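Local structure of arylalkylamine N-Acetyltransferase 2 (Aedes aegypti, 4FD5) at residues S16-D21 with M67-D72. The protein is a GNAT-family enzyme that probably transfers acyl groups from acyl-CoA to the amine of arylalkylamines such as dopamine and serotonin. Numbering follows the deposited sequence.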
loop_
_atom_site.group_PDB
_atom_site.type_symbol
_atom_site.label_atom_id
_atom_site.label_comp_id
_atom_site.label_asym_id
_atom_site.label_seq_id
_atom_site.Cartn_x
_atom_site.Cartn_y
_atom_site.Cartn_z
ATOM N N SER A 16 -1.881 12.372 14.645
ATOM C CA SER A 16 -1.062 11.534 15.529
ATOM C C SER A 16 -1.842 10.859 16.665
ATOM O O SER A 16 -1.454 9.780 17.121
ATOM C CB SER A 16 0.129 12.324 16.096
ATOM O OG SER A 16 -0.294 13.348 16.991
ATOM N N LYS A 17 -2.924 11.489 17.126
ATOM C CA LYS A 17 -3.709 10.908 18.211
ATOM C C LYS A 17 -4.347 9.583 17.802
ATOM O O LYS A 17 -4.754 8.803 18.645
ATOM C CB LYS A 17 -4.778 11.885 18.706
ATOM C CG LYS A 17 -4.196 13.102 19.396
ATOM C CD LYS A 17 -5.250 13.755 20.270
ATOM C CE LYS A 17 -4.686 14.964 21.016
ATOM N NZ LYS A 17 -5.709 15.596 21.893
ATOM N N TYR A 18 -4.423 9.342 16.496
ATOM C CA TYR A 18 -5.011 8.111 15.974
ATOM C C TYR A 18 -3.981 7.090 15.514
ATOM O O TYR A 18 -4.361 5.965 15.157
ATOM C CB TYR A 18 -5.961 8.406 14.809
ATOM C CG TYR A 18 -7.216 9.094 15.256
ATOM C CD1 TYR A 18 -8.346 8.362 15.569
ATOM C CD2 TYR A 18 -7.262 10.468 15.382
ATOM C CE1 TYR A 18 -9.510 8.990 15.990
ATOM C CE2 TYR A 18 -8.421 11.108 15.816
ATOM C CZ TYR A 18 -9.539 10.354 16.107
ATOM O OH TYR A 18 -10.706 10.960 16.531
ATOM N N TYR A 19 -2.691 7.449 15.540
ATOM C CA TYR A 19 -1.707 6.511 15.022
ATOM C C TYR A 19 -1.788 5.126 15.684
ATOM O O TYR A 19 -1.780 4.104 14.996
ATOM C CB TYR A 19 -0.277 7.048 15.130
ATOM C CG TYR A 19 0.092 8.253 14.287
ATOM C CD1 TYR A 19 -0.740 8.751 13.286
ATOM C CD2 TYR A 19 1.307 8.893 14.495
ATOM C CE1 TYR A 19 -0.368 9.864 12.528
ATOM C CE2 TYR A 19 1.676 9.969 13.756
ATOM C CZ TYR A 19 0.853 10.457 12.772
ATOM O OH TYR A 19 1.268 11.558 12.064
ATOM N N ASP A 20 -1.839 5.075 17.019
ATOM C CA ASP A 20 -1.892 3.779 17.686
ATOM C C ASP A 20 -3.116 3.002 17.222
ATOM O O ASP A 20 -2.995 1.814 16.892
ATOM C CB ASP A 20 -1.953 3.921 19.211
ATOM C CG ASP A 20 -0.605 4.246 19.835
ATOM O OD1 ASP A 20 0.412 4.270 19.129
ATOM O OD2 ASP A 20 -0.560 4.460 21.067
ATOM N N ASP A 21 -4.269 3.683 17.178
ATOM C CA ASP A 21 -5.537 3.030 16.807
ATOM C C ASP A 21 -5.392 2.463 15.400
ATOM O O ASP A 21 -5.905 1.375 15.094
ATOM C CB ASP A 21 -6.700 4.023 16.779
ATOM C CG ASP A 21 -7.212 4.412 18.162
ATOM O OD1 ASP A 21 -6.846 3.763 19.157
ATOM O OD2 ASP A 21 -8.020 5.371 18.238
ATOM N N MET A 67 -8.613 8.088 7.192
ATOM C CA MET A 67 -9.371 7.064 7.891
ATOM C C MET A 67 -10.867 7.273 7.698
ATOM O O MET A 67 -11.363 8.416 7.572
ATOM C CB MET A 67 -9.051 7.049 9.396
ATOM C CG MET A 67 -9.256 8.380 10.066
ATOM S SD MET A 67 -8.761 8.279 11.801
ATOM C CE MET A 67 -9.234 9.933 12.343
ATOM N N ALA A 68 -11.563 6.145 7.637
ATOM C CA ALA A 68 -12.997 6.096 7.786
ATOM C C ALA A 68 -13.254 5.679 9.221
ATOM O O ALA A 68 -12.819 4.602 9.678
ATOM C CB ALA A 68 -13.606 5.075 6.823
ATOM N N ILE A 69 -13.963 6.554 9.922
ATOM C CA ILE A 69 -14.191 6.386 11.347
ATOM C C ILE A 69 -15.698 6.451 11.652
ATOM O O ILE A 69 -16.420 7.290 11.117
ATOM C CB ILE A 69 -13.332 7.425 12.132
ATOM C CG1 ILE A 69 -13.369 7.146 13.627
ATOM C CG2 ILE A 69 -13.765 8.822 11.830
ATOM C CD1 ILE A 69 -12.265 7.877 14.382
ATOM N N SER A 70 -16.167 5.530 12.479
ATOM C CA SER A 70 -17.599 5.399 12.733
ATOM C C SER A 70 -18.068 6.372 13.809
ATOM O O SER A 70 -17.256 7.076 14.411
ATOM C CB SER A 70 -17.949 3.965 13.122
ATOM O OG SER A 70 -17.370 3.626 14.366
ATOM N N ASN A 71 -19.379 6.407 14.040
ATOM C CA ASN A 71 -19.982 7.306 15.033
ATOM C C ASN A 71 -19.424 7.109 16.441
ATOM O O ASN A 71 -19.319 8.063 17.217
ATOM C CB ASN A 71 -21.503 7.139 15.044
ATOM C CG ASN A 71 -21.941 5.794 15.611
ATOM O OD1 ASN A 71 -21.275 4.778 15.418
ATOM N ND2 ASN A 71 -23.066 5.789 16.323
ATOM N N ASP A 72 -19.063 5.871 16.771
ATOM C CA ASP A 72 -18.498 5.580 18.088
ATOM C C ASP A 72 -16.969 5.637 18.094
ATOM O O ASP A 72 -16.326 5.201 19.050
ATOM C CB ASP A 72 -19.016 4.239 18.638
ATOM C CG ASP A 72 -18.695 3.062 17.734
ATOM O OD1 ASP A 72 -17.758 3.173 16.915
ATOM O OD2 ASP A 72 -19.370 2.012 17.853
#
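A Met-aromatic contact joins the turn that leads into helix 19-29 to strand 66-69 of the GNAT sheet: the ring of Tyr18 meets the ends of Met67 and Ile69. The methyl group of Met67 does most of the touching. Its CE sits over the middle of one ring face, 3.5 Å from the centroid of the Tyr18 ring and only 4° off the ring normal, which makes a well-centred CH-pi contact. The sulfur is set a little to the side. Met67 SD is 4.2 Å from the same centroid, 28° off the normal, and lies nearest Tyr18 CD1 and CG. Beyond CG the Met67 chain is extended, and this carries the methyl from the strand up to the ring. The two side chains cross at about a right angle.

Ile69 reaches the outer part of the ring. Its CD1 approaches obliquely and comes to 3.4 Å from Tyr18 CE1, a close apolar contact, with Tyr18 CZ and OH further off at 4.1 Å each. With CG1 anti to the backbone N (chi1 -171°), CD1 is carried out to the ring. Met67 and Ile69 are alternate residues of the strand, and both send their side chains to the same side of the sheet. No hydrogen bond links the two segments.

Strand 66-69 is held on both sides. Met67 and Ile69 bond through their backbones to Glu12 and Arg10 of strand 10-13, and Ala68 bonds to Ala76 and Gly77 of strand 75-85. Just past the strand, Ser70 OG donates to Asp72 OD1 at 2.6 Å, and Asp72 OD1 also accepts from Asp74 N. The arrangement is a Met-aromatic and CH-pi contact that sets the segment just before helix 19-29 against the edge region of the alpha/beta GNAT sheet.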